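Local coordinates for protein 3-methyladenine dna-glycosylase (Archaeoglobus fulgidus, PDB 2JHN) that belongs to the HhH-GPD superfamily of base excision DNA repair proteins and joins a helical domain to a TATA-box binding protein-like sheet domain, at residues 8-12 / 52-58; 32-36 / 48-52; 220-225 / 236-240; 247-252 / 265-270. The protein carries 1 engineered substitution. All coordinates share one frame; numbering follows the deposited sequence.

Contact 1 closes the longest loop, returning the chain at 52-58 to the residues 8-12 that lead from strand 2-5 into helix 12-17. Nested inside it, contact 2 pairs strands 34-41 and 44-54 of a hairpin; the two contacts share Pro52, and Trp12 NE1 reaches Gly33 O. Both belong to the TATA-box binding protein-like sheet domain. Contacts 3 and 4 follow in series in the HhH-GPD part, their centres 30 to 34 Å from those of contacts 1 and 2. Contact 3 closes the short loop from helix 220-229 to the start of helix 241-251; contact 4 closes the next, between helices 241-251 and 259-270. They meet where Phe236 touches Ala266 and Phe270.

Contact 1: residues 8-12 / 52-58; sequences HAVNW and PESERTI
Trp12 and Pro52 meet almost perpendicularly, with a corner of the pyrrolidine set over one face of the indole. Pro52 CD stands 3.4 Å from the centroid of the five-membered ring of Trp12, 6° off its normal, a CH-pi contact for which the C-H groups beside a proline nitrogen are well suited. The indole gets there because chi1 of -172° turns it directly away from its own amide N. Its six-membered part meets Ile58 obliquely, Trp12 CE3 lying 3.7 Å from Ile58 CD1. The same methyl receives Val10, whose CG1 is 4.2 Å from Ile58 CD1. Trp12 NE1 is hydrogen-bonded to Gly33 O, outside both segments. In the sheet of the TATA-box binding protein-like domain, 52-58 is the reversal between strands 44-54 and 57-62: a type I turn from Ser54 to Thr57, with a classic beta bulge in which Glu53 and Ser54 both face Thr57. The loop leading into helix 12-17 docks here through Val10 N, which donates to Glu55 O at 3.0 Å, nearly straight at 165° but tilted from the carbonyl plane. Beside that bond the small Ala9 lets the Glu55 side chain lie close, Ala9 CB being 3.6 Å from Glu55 CD. Arg56 runs extended along the backbone of Ala9, and its NE forms a salt bridge to Glu55 OE2 (3.0 Å) on the anti side, tilted from both group planes.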
# COMPACT_ATOMS: atom_id res chain seq x y z
N HIS A 8 -5.33 -20.06 7.21
CA HIS A 8 -5.83 -19.34 8.38
C HIS A 8 -6.98 -18.39 7.97
O HIS A 8 -6.99 -17.91 6.84
CB HIS A 8 -4.65 -18.57 8.97
CG HIS A 8 -4.88 -18.05 10.36
ND1 HIS A 8 -5.70 -16.98 10.63
CD2 HIS A 8 -4.36 -18.44 11.55
CE1 HIS A 8 -5.69 -16.73 11.93
NE2 HIS A 8 -4.89 -17.61 12.51
N ALA A 9 -7.95 -18.13 8.86
CA ALA A 9 -9.02 -17.15 8.54
C ALA A 9 -8.44 -15.74 8.35
O ALA A 9 -7.42 -15.39 8.96
CB ALA A 9 -10.10 -17.13 9.61
N VAL A 10 -9.06 -14.96 7.48
CA VAL A 10 -8.74 -13.54 7.32
C VAL A 10 -10.05 -12.78 7.52
O VAL A 10 -11.13 -13.25 7.11
CB VAL A 10 -8.11 -13.27 5.93
CG1 VAL A 10 -9.13 -13.48 4.82
CG2 VAL A 10 -7.48 -11.87 5.85
N ASN A 11 -9.97 -11.66 8.20
CA ASN A 11 -11.10 -10.78 8.33
C ASN A 11 -11.11 -9.82 7.13
O ASN A 11 -10.38 -8.83 7.12
CB ASN A 11 -11.05 -10.02 9.64
CG ASN A 11 -12.29 -9.21 9.89
OD1 ASN A 11 -12.68 -8.39 9.07
ND2 ASN A 11 -12.95 -9.45 11.02
N TRP A 12 -11.95 -10.12 6.14
CA TRP A 12 -12.03 -9.31 4.92
C TRP A 12 -12.46 -7.88 5.20
O TRP A 12 -11.96 -6.94 4.58
CB TRP A 12 -12.99 -9.97 3.92
CG TRP A 12 -13.01 -9.32 2.57
CD1 TRP A 12 -13.97 -8.48 2.06
CD2 TRP A 12 -12.02 -9.46 1.55
NE1 TRP A 12 -13.63 -8.08 0.78
CE2 TRP A 12 -12.45 -8.69 0.44
CE3 TRP A 12 -10.81 -10.17 1.46
CZ2 TRP A 12 -11.71 -8.61 -0.75
CZ3 TRP A 12 -10.06 -10.08 0.26
CH2 TRP A 12 -10.51 -9.31 -0.81
N PRO A 52 -14.63 -12.56 -0.38
CA PRO A 52 -14.64 -13.81 0.36
C PRO A 52 -15.90 -14.66 0.08
O PRO A 52 -17.00 -14.12 -0.05
CB PRO A 52 -14.66 -13.36 1.81
CG PRO A 52 -15.25 -12.02 1.81
CD PRO A 52 -14.91 -11.40 0.47
N GLU A 53 -15.73 -15.97 -0.02
CA GLU A 53 -16.92 -16.82 0.09
C GLU A 53 -17.01 -17.47 1.48
O GLU A 53 -18.09 -17.89 1.92
CB GLU A 53 -17.05 -17.78 -1.08
CG GLU A 53 -16.45 -19.12 -0.89
CD GLU A 53 -16.58 -20.02 -2.10
OE1 GLU A 53 -17.42 -19.80 -3.01
OE2 GLU A 53 -15.78 -20.95 -2.17
N SER A 54 -15.87 -17.50 2.18
CA SER A 54 -15.80 -17.94 3.59
C SER A 54 -14.59 -17.32 4.27
O SER A 54 -13.77 -16.66 3.60
CB SER A 54 -15.70 -19.46 3.68
OG SER A 54 -14.43 -19.96 3.26
N GLU A 55 -14.45 -17.55 5.57
CA GLU A 55 -13.29 -17.06 6.34
C GLU A 55 -11.94 -17.39 5.71
O GLU A 55 -10.98 -16.60 5.85
CB GLU A 55 -13.35 -17.52 7.81
CG GLU A 55 -13.14 -19.03 8.05
CD GLU A 55 -12.86 -19.38 9.52
OE1 GLU A 55 -13.33 -18.62 10.41
OE2 GLU A 55 -12.17 -20.40 9.79
N ARG A 56 -11.85 -18.53 5.01
CA ARG A 56 -10.60 -19.05 4.48
C ARG A 56 -10.54 -19.17 2.96
O ARG A 56 -9.62 -19.80 2.43
CB ARG A 56 -10.26 -20.40 5.10
CG ARG A 56 -10.06 -20.33 6.60
CD ARG A 56 -9.57 -21.63 7.19
NE ARG A 56 -9.68 -21.53 8.65
CZ ARG A 56 -9.18 -22.40 9.52
NH1 ARG A 56 -8.52 -23.48 9.10
NH2 ARG A 56 -9.34 -22.18 10.82
N THR A 57 -11.49 -18.57 2.25
CA THR A 57 -11.55 -18.71 0.80
C THR A 57 -11.88 -17.39 0.15
O THR A 57 -12.94 -16.84 0.40
CB THR A 57 -12.61 -19.76 0.35
OG1 THR A 57 -12.34 -21.01 0.97
CG2 THR A 57 -12.60 -19.93 -1.17
N ILE A 58 -10.98 -16.91 -0.69
CA ILE A 58 -11.22 -15.69 -1.45
C ILE A 58 -11.48 -16.08 -2.91
O ILE A 58 -10.66 -16.72 -3.56
CB ILE A 58 -9.99 -14.68 -1.36
CG1 ILE A 58 -9.63 -14.36 0.11
CG2 ILE A 58 -10.25 -13.41 -2.20
CD1 ILE A 58 -10.79 -13.82 1.00
O HOH W 1 -12.57 -14.08 4.57

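Contact 2: residues 32-36 / 48-52; sequences SGVWR and VMAYP
Trp35 and Ala50 form an antiparallel hydrogen-bonded pair on strands whose local directions differ by 158°, Trp35 N giving to Ala50 O at 3.1 Å and Ala50 N to Trp35 O at 2.9 Å. The next pair, Arg36 with Met49, is non-hydrogen-bonded. On the face that carries Trp35 and Ala50, the indole slants across the partner strand, a chi1 of 170° placing CG on the far side of CB from the main-chain nitrogen. Ala50 N and Val48 CG1 lie at the edge of the ring, the latter 4.1 Å from Trp35 CZ3, and Ala50 CB is 4.1 Å from Trp35 CE3. A methyl at position 50 leaves room for the large ring, which also packs on Trp12 and Met16 of helix 12-17. On the other face Arg36 and Met49 meet root to root, Arg36 CB to Met49 CB 3.8 Å, and both continue toward strand 156-159. Val34 and Tyr51 run next to each other in a common direction, with Val34 CG2 3.9 Å from Tyr51 CB. The polar ends turn to other partners: Arg36 NE to Lys157 O and NH1 to Glu31, Tyr51 OH to Glu61, and Trp35 NE1 to OD1 of Asp28, a residue of a sodium site. The hairpin is thus joined here by backbone bonds and apolar packing, while the buried indole N-H may steady Asp28 from the second shell of the metal.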
# COMPACT_ATOMS: atom_id res chain seq x y z
N SER A 32 -19.68 -2.75 -1.57
CA SER A 32 -20.34 -3.87 -0.88
C SER A 32 -19.42 -5.05 -0.63
O SER A 32 -19.75 -6.21 -0.91
CB SER A 32 -21.62 -4.32 -1.62
OG SER A 32 -22.54 -3.24 -1.68
N GLY A 33 -18.22 -4.73 -0.12
CA GLY A 33 -17.26 -5.75 0.27
C GLY A 33 -16.60 -6.49 -0.88
O GLY A 33 -15.99 -7.53 -0.66
N VAL A 34 -16.76 -5.98 -2.10
CA VAL A 34 -16.09 -6.56 -3.26
C VAL A 34 -15.04 -5.56 -3.73
O VAL A 34 -15.37 -4.43 -4.06
CB VAL A 34 -17.08 -6.88 -4.42
CG1 VAL A 34 -16.33 -7.43 -5.57
CG2 VAL A 34 -18.15 -7.89 -3.94
N TRP A 35 -13.78 -5.99 -3.74
CA TRP A 35 -12.65 -5.19 -4.19
C TRP A 35 -12.42 -5.38 -5.69
O TRP A 35 -12.52 -6.52 -6.20
CB TRP A 35 -11.39 -5.65 -3.43
CG TRP A 35 -10.08 -5.09 -3.93
CD1 TRP A 35 -9.45 -3.96 -3.51
CD2 TRP A 35 -9.23 -5.66 -4.94
NE1 TRP A 35 -8.28 -3.77 -4.20
CE2 TRP A 35 -8.11 -4.80 -5.08
CE3 TRP A 35 -9.32 -6.80 -5.76
CZ2 TRP A 35 -7.07 -5.06 -5.97
CZ3 TRP A 35 -8.28 -7.05 -6.67
CH2 TRP A 35 -7.16 -6.19 -6.77
N ARG A 36 -12.09 -4.31 -6.40
CA ARG A 36 -11.70 -4.45 -7.80
C ARG A 36 -10.77 -3.38 -8.32
O ARG A 36 -10.75 -2.25 -7.82
CB ARG A 36 -12.94 -4.54 -8.73
CG ARG A 36 -13.66 -3.24 -8.94
CD ARG A 36 -15.01 -3.50 -9.68
NE ARG A 36 -15.51 -2.24 -10.20
CZ ARG A 36 -16.35 -1.43 -9.56
NH1 ARG A 36 -16.85 -1.76 -8.38
NH2 ARG A 36 -16.71 -0.29 -10.13
N VAL A 48 -9.89 -7.43 -12.63
CA VAL A 48 -9.80 -8.40 -11.53
C VAL A 48 -10.70 -7.92 -10.40
O VAL A 48 -10.72 -6.73 -10.10
CB VAL A 48 -8.35 -8.59 -11.00
CG1 VAL A 48 -8.32 -9.63 -9.86
CG2 VAL A 48 -7.41 -9.08 -12.11
N MET A 49 -11.46 -8.84 -9.80
CA MET A 49 -12.20 -8.53 -8.58
C MET A 49 -12.06 -9.70 -7.61
O MET A 49 -11.78 -10.83 -8.01
CB MET A 49 -13.68 -8.24 -8.88
CG MET A 49 -14.49 -9.47 -9.18
SD MET A 49 -16.10 -9.06 -9.87
CE MET A 49 -16.96 -8.52 -8.43
N ALA A 50 -12.23 -9.41 -6.33
CA ALA A 50 -12.06 -10.44 -5.31
C ALA A 50 -12.96 -10.15 -4.12
O ALA A 50 -13.23 -9.00 -3.80
CB ALA A 50 -10.60 -10.56 -4.87
N TYR A 51 -13.41 -11.22 -3.46
CA TYR A 51 -14.34 -11.13 -2.35
C TYR A 51 -14.36 -12.52 -1.70
O TYR A 51 -14.08 -13.52 -2.36
CB TYR A 51 -15.75 -10.73 -2.83
CG TYR A 51 -16.29 -11.65 -3.91
CD1 TYR A 51 -17.01 -12.80 -3.56
CD2 TYR A 51 -16.10 -11.39 -5.27
CE1 TYR A 51 -17.50 -13.68 -4.54
CE2 TYR A 51 -16.59 -12.25 -6.26
CZ TYR A 51 -17.31 -13.40 -5.88
OH TYR A 51 -17.81 -14.28 -6.82
N PRO A 52 -14.63 -12.56 -0.38
CA PRO A 52 -14.64 -13.81 0.36
C PRO A 52 -15.90 -14.66 0.08
O PRO A 52 -17.00 -14.12 -0.05
CB PRO A 52 -14.66 -13.36 1.81
CG PRO A 52 -15.25 -12.02 1.81
CD PRO A 52 -14.91 -11.40 0.47

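Contact 3: residues 220-225 / 236-240; sequences RWTAEL and FPADD
Trp221 and Asp240 are brought together by matching first torsions: in both, CG stands anti to the backbone N (chi1 171° for Trp221, -171° for Asp240), which extends the indole and the carboxylate toward one another. Trp221 NE1 donates to Asp240 OD1 at 2.9 Å, the oxygen lying in the ring plane, although the N-H...O angle is only 147°. The indole N-H comes to OD1 on its anti side, somewhat out of the carboxylate plane. Asp240 OD2 meanwhile caps Val243 N at the start of helix 241-251, so both oxygens of this buried group are engaged and its rotation is fixed. Helix 220-229 is the second helix of the helix-hairpin-helix motif, and 236-240 belongs to the Gly/Pro-rich loop and aspartate that follow it and complete the name of the HhH-GPD superfamily. An inverse gamma turn centred on Pro237 and a type I turn from Pro237 to Asp240 shape it. Proline suits the tight bend and offers a flat apolar flank to the helix: Pro237 CB is 3.9 Å from Glu224 CB, and Leu225 CD1 is 4.4 Å from Pro237 CG. Farther out, a water donates to Glu224 OE1 and to Asp239 OD2, each at 2.8 Å, and accepts from Asp239 N. These two acidic groups lie near one another, but Arg263 forms salt bridges to both, which would ease their repulsion. Glu224 OE2 takes a salt bridge from Arg220 NE at 3.0 Å, lying in the guanidinium plane while the nitrogen sits above the carboxylate plane. The aliphatic part of Arg220 passes across Asp239, its CD 3.6 Å from Asp239 OD2.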
# COMPACT_ATOMS: atom_id res chain seq x y z
N ARG A 220 14.86 10.49 3.09
CA ARG A 220 14.81 9.28 3.92
C ARG A 220 13.37 8.76 4.11
O ARG A 220 13.13 7.57 3.92
CB ARG A 220 15.47 9.51 5.27
CG ARG A 220 15.42 8.31 6.16
CD ARG A 220 16.30 8.51 7.39
NE ARG A 220 16.60 7.19 7.94
CZ ARG A 220 17.37 6.97 9.01
NH1 ARG A 220 17.92 8.00 9.66
NH2 ARG A 220 17.58 5.71 9.41
N TRP A 221 12.44 9.65 4.46
CA TRP A 221 11.07 9.23 4.75
C TRP A 221 10.40 8.61 3.53
O TRP A 221 9.90 7.50 3.62
CB TRP A 221 10.22 10.39 5.29
CG TRP A 221 8.77 10.05 5.39
CD1 TRP A 221 8.20 9.06 6.16
CD2 TRP A 221 7.71 10.67 4.67
NE1 TRP A 221 6.84 9.04 5.96
CE2 TRP A 221 6.51 10.02 5.05
CE3 TRP A 221 7.64 11.73 3.75
CZ2 TRP A 221 5.25 10.38 4.53
CZ3 TRP A 221 6.39 12.11 3.25
CH2 TRP A 221 5.21 11.43 3.64
N THR A 222 10.42 9.30 2.39
CA THR A 222 9.83 8.76 1.16
C THR A 222 10.49 7.43 0.76
O THR A 222 9.80 6.50 0.34
CB THR A 222 9.97 9.78 0.03
OG1 THR A 222 9.22 10.94 0.40
CG2 THR A 222 9.46 9.17 -1.32
N ALA A 223 11.81 7.34 0.90
CA ALA A 223 12.52 6.13 0.46
C ALA A 223 12.13 4.94 1.38
O ALA A 223 11.81 3.83 0.89
CB ALA A 223 14.06 6.37 0.41
N GLU A 224 12.13 5.19 2.69
CA GLU A 224 11.76 4.13 3.65
C GLU A 224 10.29 3.73 3.55
O GLU A 224 9.97 2.53 3.68
CB GLU A 224 12.14 4.49 5.09
CG GLU A 224 13.66 4.64 5.26
CD GLU A 224 14.08 4.94 6.68
OE1 GLU A 224 13.22 5.37 7.50
OE2 GLU A 224 15.30 4.71 6.97
N LEU A 225 9.42 4.70 3.31
CA LEU A 225 7.99 4.39 3.06
C LEU A 225 7.85 3.50 1.80
O LEU A 225 7.19 2.46 1.84
CB LEU A 225 7.17 5.68 2.92
CG LEU A 225 5.66 5.61 2.94
CD1 LEU A 225 5.23 5.09 4.34
CD2 LEU A 225 5.13 7.04 2.68
N PHE A 236 11.83 0.23 8.47
CA PHE A 236 10.77 0.81 9.29
C PHE A 236 10.86 2.32 9.20
O PHE A 236 11.86 2.90 9.66
CB PHE A 236 10.87 0.31 10.73
CG PHE A 236 9.67 0.67 11.58
CD1 PHE A 236 8.48 -0.09 11.48
CD2 PHE A 236 9.72 1.74 12.47
CE1 PHE A 236 7.35 0.24 12.28
CE2 PHE A 236 8.62 2.10 13.26
CZ PHE A 236 7.42 1.33 13.16
N PRO A 237 9.84 2.97 8.60
CA PRO A 237 9.87 4.43 8.33
C PRO A 237 9.55 5.31 9.54
O PRO A 237 8.43 5.86 9.67
CB PRO A 237 8.82 4.60 7.22
CG PRO A 237 7.80 3.52 7.53
CD PRO A 237 8.57 2.36 8.15
N ALA A 238 10.54 5.47 10.39
CA ALA A 238 10.36 6.09 11.71
C ALA A 238 10.10 7.61 11.67
O ALA A 238 9.55 8.18 12.63
CB ALA A 238 11.58 5.75 12.60
N ASP A 239 10.50 8.27 10.57
CA ASP A 239 10.19 9.70 10.40
C ASP A 239 8.71 9.97 10.13
O ASP A 239 8.26 11.10 10.24
CB ASP A 239 11.06 10.36 9.30
CG ASP A 239 12.53 10.28 9.62
OD1 ASP A 239 12.97 11.01 10.55
OD2 ASP A 239 13.25 9.49 8.95
N ASP A 240 7.95 8.94 9.76
CA ASP A 240 6.54 9.14 9.45
C ASP A 240 5.82 9.66 10.72
O ASP A 240 5.93 9.06 11.79
CB ASP A 240 5.91 7.82 8.93
CG ASP A 240 4.50 8.03 8.38
OD1 ASP A 240 4.35 8.15 7.14
OD2 ASP A 240 3.56 8.10 9.20
O HOH W 2 11.57 7.57 7.88

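Contact 4: residues 247-252 / 265-270; sequences VSRLYF and IARERF
Within the largely helical HhH-GPD part of this protein, the C-terminal end of helix 241-251 packs beside helix 259-270 through Tyr251, Val247 and Ile265. The short helical axes stay 12.8 Å apart, inclined at 52°, a spacing that calls for large side chains. Ile265 fills the middle with two branches. Its CG2 lies 3.8 Å from Val247 CG1, the two side chains overlapping as they run in opposing senses, and its CG1 meets the edge of the Phe252 ring, 3.8 Å from Phe252 CE2. Tyr251 takes the neighbouring place, with CG anti to the carbonyl carbon (chi1 -73°), which directs the ring to the partner helix. Arg269 runs extended alongside it, its CD 3.2 Å from Tyr251 CE1, an unusually short approach. The guanidinium turns one face to the CD1-CE1 rim of the ring, the two planes 43° apart. Phe270 approaches the CE2 and hydroxyl end from the same side of the ring plane, and Tyr251 OH lies at the edge of the Phe270 ring, in its plane, 3.7 Å from Phe270 CE1. Leu98 of helix 96-104 touches Tyr251 and Phe270. Asp95 receives a salt bridge from Arg269 NH1 and a weak hydrogen bond from Tyr251 OH. The interface is therefore largely apolar, with one guanidinium laid against a ring, while an acidic residue from a third part of the fold is a common partner for the polar ends of Arg269 and, weakly, Tyr251.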
# COMPACT_ATOMS: atom_id res chain seq x y z
N VAL A 247 3.41 4.91 17.90
CA VAL A 247 4.41 4.28 18.76
C VAL A 247 4.49 4.98 20.13
O VAL A 247 4.67 4.33 21.15
CB VAL A 247 5.81 4.20 18.08
CG1 VAL A 247 6.88 3.72 19.08
CG2 VAL A 247 5.77 3.27 16.88
N SER A 248 4.34 6.30 20.11
CA SER A 248 4.34 7.10 21.34
C SER A 248 3.14 6.80 22.22
O SER A 248 3.29 6.67 23.45
CB SER A 248 4.40 8.59 21.01
OG SER A 248 5.63 8.91 20.39
N ARG A 249 1.96 6.70 21.60
CA ARG A 249 0.70 6.36 22.28
C ARG A 249 0.72 4.96 22.89
O ARG A 249 0.23 4.75 24.01
CB ARG A 249 -0.49 6.54 21.34
CG ARG A 249 -1.83 6.63 22.05
CD ARG A 249 -2.78 7.60 21.35
NE ARG A 249 -3.96 7.83 22.18
CZ ARG A 249 -5.05 7.06 22.17
NH1 ARG A 249 -5.10 6.01 21.36
NH2 ARG A 249 -6.07 7.33 22.96
N LEU A 250 1.31 4.01 22.17
CA LEU A 250 1.43 2.64 22.64
C LEU A 250 2.41 2.44 23.79
O LEU A 250 2.10 1.71 24.74
CB LEU A 250 1.85 1.71 21.49
CG LEU A 250 0.74 1.16 20.61
CD1 LEU A 250 1.38 0.38 19.48
CD2 LEU A 250 -0.22 0.28 21.41
N TYR A 251 3.58 3.06 23.70
CA TYR A 251 4.70 2.72 24.57
C TYR A 251 5.15 3.83 25.51
O TYR A 251 5.96 3.58 26.42
CB TYR A 251 5.90 2.26 23.73
CG TYR A 251 5.74 0.88 23.11
CD1 TYR A 251 5.94 -0.28 23.88
CD2 TYR A 251 5.43 0.74 21.77
CE1 TYR A 251 5.81 -1.56 23.31
CE2 TYR A 251 5.29 -0.53 21.18
CZ TYR A 251 5.48 -1.67 21.95
OH TYR A 251 5.35 -2.92 21.38
N PHE A 252 4.72 5.05 25.24
CA PHE A 252 5.24 6.22 25.94
C PHE A 252 4.10 7.07 26.48
O PHE A 252 4.26 8.27 26.70
CB PHE A 252 6.17 7.06 25.03
CG PHE A 252 7.44 6.35 24.64
CD1 PHE A 252 8.60 6.51 25.39
CD2 PHE A 252 7.48 5.50 23.52
CE1 PHE A 252 9.78 5.86 25.05
CE2 PHE A 252 8.66 4.85 23.16
CZ PHE A 252 9.82 5.02 23.93
N ILE A 265 12.86 1.53 19.46
CA ILE A 265 11.71 0.67 19.78
C ILE A 265 11.44 -0.43 18.74
O ILE A 265 11.29 -1.61 19.08
CB ILE A 265 10.40 1.50 20.03
CG1 ILE A 265 10.32 1.92 21.50
CG2 ILE A 265 9.12 0.68 19.67
CD1 ILE A 265 10.37 0.72 22.49
N ALA A 266 11.38 -0.04 17.46
CA ALA A 266 11.19 -1.03 16.39
C ALA A 266 12.28 -2.09 16.37
O ALA A 266 11.99 -3.28 16.22
CB ALA A 266 11.10 -0.33 15.03
N ARG A 267 13.54 -1.68 16.55
CA ARG A 267 14.64 -2.62 16.62
C ARG A 267 14.46 -3.59 17.78
O ARG A 267 14.61 -4.79 17.61
CB ARG A 267 15.99 -1.90 16.77
CG ARG A 267 16.69 -1.58 15.47
CD ARG A 267 18.14 -1.14 15.70
NE ARG A 267 18.28 -0.08 16.70
CZ ARG A 267 18.16 1.23 16.46
NH1 ARG A 267 17.92 1.70 15.24
NH2 ARG A 267 18.30 2.09 17.46
N GLU A 268 14.10 -3.06 18.95
CA GLU A 268 13.97 -3.86 20.17
C GLU A 268 12.73 -4.75 20.21
O GLU A 268 12.79 -5.89 20.70
CB GLU A 268 14.04 -2.95 21.42
CG GLU A 268 15.39 -2.21 21.59
CD GLU A 268 15.39 -1.16 22.70
OE1 GLU A 268 14.33 -0.60 23.03
OE2 GLU A 268 16.48 -0.88 23.25
N ARG A 269 11.60 -4.25 19.70
CA ARG A 269 10.32 -4.91 19.89
C ARG A 269 9.66 -5.50 18.63
O ARG A 269 8.80 -6.40 18.75
CB ARG A 269 9.34 -3.92 20.55
CG ARG A 269 9.78 -3.55 21.97
CD ARG A 269 8.78 -2.68 22.66
NE ARG A 269 9.12 -2.44 24.07
CZ ARG A 269 8.61 -3.10 25.12
NH1 ARG A 269 7.73 -4.09 24.97
NH2 ARG A 269 9.01 -2.77 26.34
N PHE A 270 10.02 -4.98 17.45
CA PHE A 270 9.28 -5.38 16.23
C PHE A 270 10.03 -6.42 15.38
O PHE A 270 9.40 -7.26 14.74
CB PHE A 270 8.87 -4.18 15.36
CG PHE A 270 8.07 -3.12 16.09
CD1 PHE A 270 7.44 -3.34 17.32
CD2 PHE A 270 7.93 -1.87 15.49
CE1 PHE A 270 6.71 -2.31 17.95
CE2 PHE A 270 7.21 -0.83 16.11
CZ PHE A 270 6.59 -1.06 17.35